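PDB 6WT8: STING-associated CdnE c-di-GMP synthase from Flavobacteriaceae, which synthesises the cyclic dinucleotide c-di-GMP, probably from GTP, and presumably so signals to a partner STING receptor in CBASS anti-phage defence. Local coordinates for residues K10-R13 with E14-N17; G152-I155 with D156-Y160; S205-F208 with M209-N212; V302-L305 with Y306-L309. All coordinates share one frame; numbering follows the deposited sequence.

Interaction 1. Residues K10-R13 with E14-N17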
# COMPACT_ATOMS: atom_id res chain seq x y z
N LYS A 10 10.55 -19.76 11.27
CA LYS A 10 9.50 -19.88 12.27
C LYS A 10 8.82 -18.52 12.52
O LYS A 10 7.59 -18.44 12.68
CB LYS A 10 10.08 -20.44 13.58
CG LYS A 10 10.49 -21.89 13.44
CD LYS A 10 11.19 -22.41 14.70
CE LYS A 10 11.64 -23.83 14.46
NZ LYS A 10 10.45 -24.64 14.03
N LYS A 11 9.58 -17.44 12.47
CA LYS A 11 8.98 -16.12 12.71
C LYS A 11 8.06 -15.72 11.57
O LYS A 11 6.95 -15.23 11.79
CB LYS A 11 10.07 -15.06 12.87
CG LYS A 11 10.77 -15.16 14.21
CD LYS A 11 11.70 -13.98 14.37
CE LYS A 11 12.03 -13.79 15.83
NZ LYS A 11 13.34 -13.11 15.95
N VAL A 12 8.52 -15.90 10.33
CA VAL A 12 7.67 -15.57 9.18
C VAL A 12 6.40 -16.39 9.22
O VAL A 12 5.31 -15.89 8.93
CB VAL A 12 8.44 -15.79 7.87
CG1 VAL A 12 7.53 -15.61 6.63
CG2 VAL A 12 9.55 -14.82 7.73
N ARG A 13 6.53 -17.68 9.52
CA ARG A 13 5.36 -18.55 9.58
C ARG A 13 4.35 -18.08 10.60
O ARG A 13 3.14 -18.13 10.36
CB ARG A 13 5.81 -19.97 9.90
CG ARG A 13 6.37 -20.58 8.65
CD ARG A 13 6.99 -21.94 8.90
NE ARG A 13 7.29 -22.57 7.61
CZ ARG A 13 7.41 -23.88 7.42
NH1 ARG A 13 7.28 -24.72 8.42
NH2 ARG A 13 7.64 -24.34 6.20
N GLU A 14 4.83 -17.69 11.78
CA GLU A 14 3.87 -17.28 12.81
C GLU A 14 3.10 -16.06 12.35
O GLU A 14 1.91 -15.91 12.66
CB GLU A 14 4.61 -16.97 14.11
CG GLU A 14 3.62 -16.76 15.30
CD GLU A 14 2.52 -17.85 15.37
OE1 GLU A 14 2.86 -19.07 15.37
OE2 GLU A 14 1.31 -17.48 15.42
N ARG A 15 3.75 -15.18 11.59
CA ARG A 15 3.09 -13.96 11.12
C ARG A 15 2.17 -14.21 9.95
O ARG A 15 1.16 -13.51 9.79
CB ARG A 15 4.17 -12.94 10.69
CG ARG A 15 5.00 -12.42 11.83
CD ARG A 15 5.94 -11.28 11.41
NE ARG A 15 6.89 -11.60 10.35
CZ ARG A 15 8.21 -11.77 10.53
NH1 ARG A 15 8.74 -11.79 11.77
NH2 ARG A 15 8.99 -11.93 9.49
N SER A 16 2.54 -15.16 9.09
CA SER A 16 1.99 -15.28 7.75
C SER A 16 1.11 -16.50 7.54
O SER A 16 0.14 -16.44 6.79
CB SER A 16 3.13 -15.36 6.72
OG SER A 16 3.85 -14.16 6.63
N ASN A 17 1.48 -17.64 8.10
CA ASN A 17 0.79 -18.88 7.74
C ASN A 17 1.04 -19.89 8.84
O ASN A 17 1.68 -20.95 8.60
CB ASN A 17 1.31 -19.37 6.38
CG ASN A 17 0.59 -20.61 5.88
OD1 ASN A 17 -0.51 -20.93 6.33
ND2 ASN A 17 1.21 -21.32 4.95
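Arg-15 folds back along its own helix and lays its guanidinium over the turn before it. CG sits beside the backbone N (chi1 -68°), which sets it 3.4 Å from Lys-11 O, and the bend at chi3 (-58°) then swings the flat group round to meet Lys-11 and Val-12. Lys-11 O and Val-12 CA lie over one face of it, both displaced toward the rim. On one side, Arg-15 NH2 comes 3.4 Å from Val-12 CG2, the methyl anti to the carbonyl carbon. On the other, Arg-15 NH1 stands 3.7 Å from Lys-11 CB. Both terminal nitrogens are used beyond this helix: NH1 in a salt bridge to Asp-266, NH2 in a hydrogen bond to Asn-262. This is the C-terminal end of helix 5-16, packed against helix 253-266, with Val-12 also touching helix 46-56. A leucine in place of Arg-15 would probably cost Asp-266 this salt bridge and leave Asn-262 OD1 without this donor. The backbone bonds run i to i+4, from Glu-14 N to Lys-10 O (3.0 Å) and from Arg-15 N to Lys-11 O (3.2 Å). Ser-16 N reaches Val-12 O only weakly, at an N-H...O angle of 129°. Past it Asn-17, the first residue outside helical torsions, still gives its N to Arg-13 O at 2.8 Å, while the extended Arg-13 side chain forms a salt bridge with Glu-53.

Interaction 2. Residues G152-I155 with D156-Y160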
# COMPACT_ATOMS: atom_id res chain seq x y z
N GLY A 152 -25.25 22.49 0.38
CA GLY A 152 -25.15 22.13 1.79
C GLY A 152 -23.86 22.61 2.43
O GLY A 152 -23.26 23.61 2.01
N ASN A 153 -23.42 21.88 3.45
CA ASN A 153 -22.19 22.23 4.16
C ASN A 153 -21.30 20.99 4.19
O ASN A 153 -21.63 20.02 4.86
CB ASN A 153 -22.53 22.73 5.58
CG ASN A 153 -21.32 23.32 6.31
OD1 ASN A 153 -20.34 22.63 6.56
ND2 ASN A 153 -21.42 24.60 6.69
N GLN A 154 -20.17 21.04 3.48
CA GLN A 154 -19.26 19.89 3.36
C GLN A 154 -18.80 19.38 4.72
O GLN A 154 -18.82 18.16 4.99
CB GLN A 154 -18.06 20.28 2.49
CG GLN A 154 -16.93 19.26 2.48
CD GLN A 154 -17.24 18.05 1.64
OE1 GLN A 154 -16.91 18.01 0.44
NE2 GLN A 154 -17.91 17.04 2.25
N ILE A 155 -18.29 20.28 5.57
CA ILE A 155 -17.76 19.85 6.86
C ILE A 155 -18.88 19.32 7.75
O ILE A 155 -18.71 18.33 8.50
CB ILE A 155 -17.00 21.00 7.54
CG1 ILE A 155 -15.64 21.15 6.89
CG2 ILE A 155 -16.78 20.70 9.04
CD1 ILE A 155 -14.69 19.95 7.21
N ASP A 156 -20.04 19.99 7.72
CA ASP A 156 -21.16 19.53 8.51
C ASP A 156 -21.61 18.14 8.07
O ASP A 156 -22.01 17.32 8.90
CB ASP A 156 -22.32 20.51 8.41
CG ASP A 156 -22.17 21.69 9.36
OD1 ASP A 156 -21.52 21.51 10.42
OD2 ASP A 156 -22.69 22.78 9.04
N ASP A 157 -21.58 17.87 6.77
CA ASP A 157 -21.92 16.53 6.28
C ASP A 157 -20.93 15.48 6.76
O ASP A 157 -21.33 14.35 7.02
CB ASP A 157 -21.99 16.51 4.77
CG ASP A 157 -23.25 17.17 4.24
OD1 ASP A 157 -24.21 17.39 5.03
OD2 ASP A 157 -23.28 17.40 3.02
N LEU A 158 -19.64 15.82 6.79
CA LEU A 158 -18.65 14.87 7.30
C LEU A 158 -18.89 14.57 8.77
O LEU A 158 -18.85 13.41 9.20
CB LEU A 158 -17.23 15.41 7.07
CG LEU A 158 -16.82 15.34 5.59
CD1 LEU A 158 -15.62 16.21 5.30
CD2 LEU A 158 -16.54 13.88 5.15
N LYS A 159 -19.08 15.63 9.59
CA LYS A 159 -19.39 15.41 11.01
C LYS A 159 -20.64 14.56 11.17
O LYS A 159 -20.66 13.61 11.95
CB LYS A 159 -19.53 16.78 11.69
CG LYS A 159 -19.79 16.65 13.17
CD LYS A 159 -19.78 18.04 13.79
CE LYS A 159 -20.06 17.88 15.28
NZ LYS A 159 -20.31 19.20 15.96
N TYR A 160 -21.67 14.84 10.38
CA TYR A 160 -22.90 14.06 10.42
C TYR A 160 -22.65 12.60 10.10
O TYR A 160 -23.13 11.71 10.82
CB TYR A 160 -23.88 14.68 9.43
CG TYR A 160 -25.12 13.91 9.22
CD1 TYR A 160 -26.02 13.66 10.26
CD2 TYR A 160 -25.43 13.42 7.95
CE1 TYR A 160 -27.17 12.95 10.04
CE2 TYR A 160 -26.57 12.71 7.72
CZ TYR A 160 -27.44 12.47 8.75
OH TYR A 160 -28.59 11.77 8.51
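Asn-153 is the N-cap of helix 154-172, and its side chain closes the first turn over Asp-156. Its OD1 accepts from Asp-156 N at 2.9 Å along a nearly straight bond (N-H...O 163°), the donor tilted out of the amide plane. With CG anti to the backbone N (chi1 -171°), the amide is carried forward over the start of the helix, where it satisfies one of the N-H groups that have no carbonyl a turn earlier. The Asp-156 carboxylate doubles back beside it: OD2 lies 3.1 Å from Asn-153 CG, and the amide and carboxylate planes are 35° apart. That places a carboxylate at the positive end of the helix dipole, a location likely to favour its negative charge. Asp-157 adds a second one; its N bonds to Asn-153 O at 2.9 Å, and its OD2 takes a hydrogen bond from Tyr-150 OH, just ahead of the cap. On the side toward the sheet, Gln-154 bends at chi2, bringing NE2 3.9 Å from Leu-158 CD1 while its amide bonds to Thr-201 and Thr-111 on two strands. Leu-158 touches Thr-199 and Thr-201 of strand 192-204, so this first turn is packed down on the sheet. The regular helix bonds follow, Lys-159 N meeting Ile-155 O at 2.9 Å, and the branch ends of Ile-155 and Leu-158 touch loosely, CD1 to CD1 at 4.3 Å.

Interaction 3. Residues S205-F208 with M209-N212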
# COMPACT_ATOMS: atom_id res chain seq x y z
N SER A 205 -7.78 16.25 -8.29
CA SER A 205 -6.57 16.89 -8.81
C SER A 205 -6.73 17.22 -10.29
O SER A 205 -7.66 16.77 -10.94
CB SER A 205 -5.37 15.97 -8.64
OG SER A 205 -5.55 14.83 -9.47
N VAL A 206 -5.84 18.05 -10.81
CA VAL A 206 -5.80 18.29 -12.24
C VAL A 206 -5.60 16.99 -13.02
O VAL A 206 -6.25 16.77 -14.05
CB VAL A 206 -4.70 19.31 -12.58
CG1 VAL A 206 -4.61 19.45 -14.12
CG2 VAL A 206 -5.03 20.66 -11.89
N ASP A 207 -4.72 16.10 -12.54
CA ASP A 207 -4.52 14.85 -13.27
C ASP A 207 -5.79 13.99 -13.29
O ASP A 207 -6.10 13.35 -14.31
CB ASP A 207 -3.32 14.10 -12.69
CG ASP A 207 -1.98 14.65 -13.18
OD1 ASP A 207 -1.92 15.35 -14.22
OD2 ASP A 207 -0.99 14.37 -12.49
N PHE A 208 -6.52 13.96 -12.17
CA PHE A 208 -7.82 13.30 -12.20
C PHE A 208 -8.76 13.99 -13.20
O PHE A 208 -9.45 13.32 -13.99
CB PHE A 208 -8.48 13.27 -10.81
CG PHE A 208 -9.88 12.78 -10.88
CD1 PHE A 208 -10.12 11.43 -11.17
CD2 PHE A 208 -10.94 13.64 -10.73
CE1 PHE A 208 -11.41 10.97 -11.31
CE2 PHE A 208 -12.24 13.21 -10.83
CZ PHE A 208 -12.49 11.86 -11.13
N MSE A 209 -8.84 15.31 -13.16
CA MSE A 209 -9.84 16.00 -13.98
C MSE A 209 -9.47 15.89 -15.46
O MSE A 209 -10.35 15.96 -16.32
CB MSE A 209 -9.99 17.45 -13.50
CG MSE A 209 -10.61 17.46 -12.04
SE MSE A 209 -11.10 19.29 -11.58
CE MSE A 209 -9.41 19.95 -10.97
N LYS A 210 -8.19 15.65 -15.77
CA LYS A 210 -7.79 15.42 -17.17
C LYS A 210 -8.18 14.04 -17.71
O LYS A 210 -8.26 13.88 -18.93
CB LYS A 210 -6.26 15.55 -17.35
CG LYS A 210 -5.70 16.95 -17.27
CD LYS A 210 -4.15 16.95 -17.33
CE LYS A 210 -3.66 18.40 -17.51
NZ LYS A 210 -2.18 18.62 -17.44
N THR A 211 -8.35 13.05 -16.84
CA THR A 211 -8.42 11.65 -17.26
C THR A 211 -9.71 10.96 -16.86
O THR A 211 -10.10 9.99 -17.53
CB THR A 211 -7.27 10.84 -16.62
OG1 THR A 211 -7.33 10.93 -15.18
CG2 THR A 211 -5.92 11.32 -17.08
N ASN A 212 -10.32 11.38 -15.75
CA ASN A 212 -11.41 10.66 -15.09
C ASN A 212 -11.02 9.23 -14.73
O ASN A 212 -11.89 8.36 -14.62
CB ASN A 212 -12.66 10.71 -15.95
CG ASN A 212 -13.19 12.13 -16.03
OD1 ASN A 212 -13.17 12.83 -15.00
ND2 ASN A 212 -13.63 12.58 -17.21
O HOH W 1 -1.21 17.70 -14.92
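Met-209 N and Asn-212 CA approach the Phe-208 ring obliquely, and both side chains cross that of Phe-208 at about a right angle. Phe-208 CE1 lies 3.8 Å from Asn-212 CA and its CD2 4.1 Å from Met-209 CG; the Asn-212 amide, turned 72° from the ring plane, bonds to His-143 through OD1. With CG anti to the backbone N (chi1 172°), the ring is sent toward the end of the helix, where Asn-212 turns to positive phi. An alanine in place of Phe-208 would probably open a gap beside Met-209 CG and Asn-212 CA. Met-209, present as selenomethionine, curls back at chi3 so that CE sits near Ser-205 O, and it packs on Leu-140 and Leu-122 of neighbouring helices. Lys-210 runs extended across Val-206, with CE 3.7 Å from CG1. Its NZ stays beyond salt-bridge range of Asp-207 OD1; a water spans the gap, donating to OD1 at 2.6 Å and accepting from NZ at 2.9 Å. Thr-211 OG1, set between its backbone N and carbonyl carbon, donates to Asp-207 O at 2.9 Å. Phe-208 O is gripped twice, by Thr-211 N from above the carbonyl plane and by Asn-212 N at 2.8 Å nearly in line with C=O. At the other end Ser-205 OG accepts from Phe-208 N, the N-cap bond that starts this short helix 206-211 directly after strand 192-204.

Interaction 4. Residues V302-L305 with Y306-L309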
# COMPACT_ATOMS: atom_id res chain seq x y z
N VAL A 302 16.98 -11.27 -5.12
CA VAL A 302 17.65 -10.75 -3.93
C VAL A 302 18.82 -9.88 -4.36
O VAL A 302 19.05 -8.82 -3.79
CB VAL A 302 18.11 -11.89 -3.01
CG1 VAL A 302 18.76 -11.33 -1.72
CG2 VAL A 302 16.92 -12.77 -2.67
N SER A 303 19.57 -10.34 -5.38
CA SER A 303 20.66 -9.55 -5.94
C SER A 303 20.16 -8.24 -6.58
O SER A 303 20.80 -7.20 -6.42
CB SER A 303 21.37 -10.39 -6.97
OG SER A 303 22.42 -9.66 -7.59
N ILE A 304 19.03 -8.27 -7.30
CA ILE A 304 18.48 -7.03 -7.87
C ILE A 304 18.21 -6.01 -6.78
O ILE A 304 18.53 -4.82 -6.90
CB ILE A 304 17.18 -7.34 -8.64
CG1 ILE A 304 17.49 -8.08 -9.90
CG2 ILE A 304 16.33 -6.05 -8.94
CD1 ILE A 304 18.28 -7.32 -10.94
N LEU A 305 17.57 -6.45 -5.70
CA LEU A 305 17.28 -5.56 -4.58
C LEU A 305 18.55 -5.03 -3.93
O LEU A 305 18.64 -3.83 -3.61
CB LEU A 305 16.41 -6.29 -3.58
CG LEU A 305 14.96 -6.50 -4.05
CD1 LEU A 305 14.26 -7.45 -3.04
CD2 LEU A 305 14.22 -5.15 -4.05
N TYR A 306 19.55 -5.90 -3.72
CA TYR A 306 20.81 -5.44 -3.16
C TYR A 306 21.44 -4.38 -4.05
O TYR A 306 21.91 -3.35 -3.55
CB TYR A 306 21.77 -6.60 -2.95
CG TYR A 306 23.12 -6.17 -2.47
CD1 TYR A 306 23.32 -5.81 -1.17
CD2 TYR A 306 24.22 -6.20 -3.30
CE1 TYR A 306 24.54 -5.40 -0.69
CE2 TYR A 306 25.47 -5.78 -2.83
CZ TYR A 306 25.60 -5.39 -1.51
OH TYR A 306 26.82 -5.01 -1.01
N GLN A 307 21.45 -4.61 -5.37
CA GLN A 307 22.00 -3.62 -6.28
C GLN A 307 21.22 -2.30 -6.18
O GLN A 307 21.81 -1.23 -6.16
CB GLN A 307 22.00 -4.17 -7.71
CG GLN A 307 22.91 -5.34 -7.93
CD GLN A 307 22.59 -6.00 -9.31
OE1 GLN A 307 22.55 -5.31 -10.33
NE2 GLN A 307 22.31 -7.29 -9.31
N GLU A 308 19.90 -2.36 -6.11
CA GLU A 308 19.15 -1.12 -6.04
C GLU A 308 19.44 -0.36 -4.76
O GLU A 308 19.63 0.88 -4.79
CB GLU A 308 17.66 -1.44 -6.14
CG GLU A 308 16.77 -0.21 -5.99
CD GLU A 308 16.92 0.78 -7.16
OE1 GLU A 308 17.49 0.42 -8.20
OE2 GLU A 308 16.41 1.91 -7.00
N LEU A 309 19.44 -1.04 -3.60
CA LEU A 309 19.75 -0.31 -2.37
C LEU A 309 21.16 0.24 -2.39
O LEU A 309 21.36 1.38 -1.95
CB LEU A 309 19.57 -1.20 -1.15
CG LEU A 309 18.15 -1.77 -0.97
CD1 LEU A 309 18.05 -2.44 0.39
CD2 LEU A 309 17.08 -0.75 -1.06
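Ser-303 O receives two N-H groups from Gln-307, one from the backbone and one from the side chain. The backbone bond is the regular one, Gln-307 N to Ser-303 O at 2.9 Å; the side-chain bond from Gln-307 NE2 to Ser-303 O is weak, 3.3 Å long and bent to 120°. This is an i to i+4 contact within helix 300-314, an amphipathic helix of the alpha-helical part of the protein. NE2 makes its stronger bond to Ser-303 OG, at 2.9 Å, with the hydroxyl oxygen only 6° out of the amide plane. Two torsions arrange this. Ser-303 OG stands opposite its own backbone N (chi1 178°), and Gln-307 starts with CG beside its N, then runs extended back along the helix. On the way CG passes 3.2 Å from Ser-303 O, so the side chain lies against the carbonyl that its own N-H uses. The serine and the glutamine thus brace each other on the more open side of the helix. The other side is packed: Leu-305 touches Phe-259 and Leu-260 of helix 253-266 and Cys-285 of helix 278-287, while Val-302 and Leu-309 both touch Leu-350 of helix 336-360. Glu-308, though buried, has its OE2 bonded to Tyr-318 OH. Farther along, Leu-309 N bonds to Leu-305 O at 2.9 Å, and Leu-309 CG rests 3.4 Å from that same oxygen.

In the fold
From the N terminus the four contacts follow in series; each lies along a single helix, so none closes a long loop and none nests in or crosses another. Interaction 1 ends helix 5-16, interaction 2 begins helix 154-172, interaction 3 spans the short helix 206-211 and interaction 4 lies within helix 300-314. Interactions 2 and 3 both border strand 192-204, which Leu-158 touches and Ser-205 follows; the nearest atoms of interactions 2 and 3 are about 13 Å apart. Interactions 1 and 4 share a different neighbour, helix 253-266, and sit across the chain's centre from interaction 2; the centres of interactions 2 and 4 are about 48 Å apart.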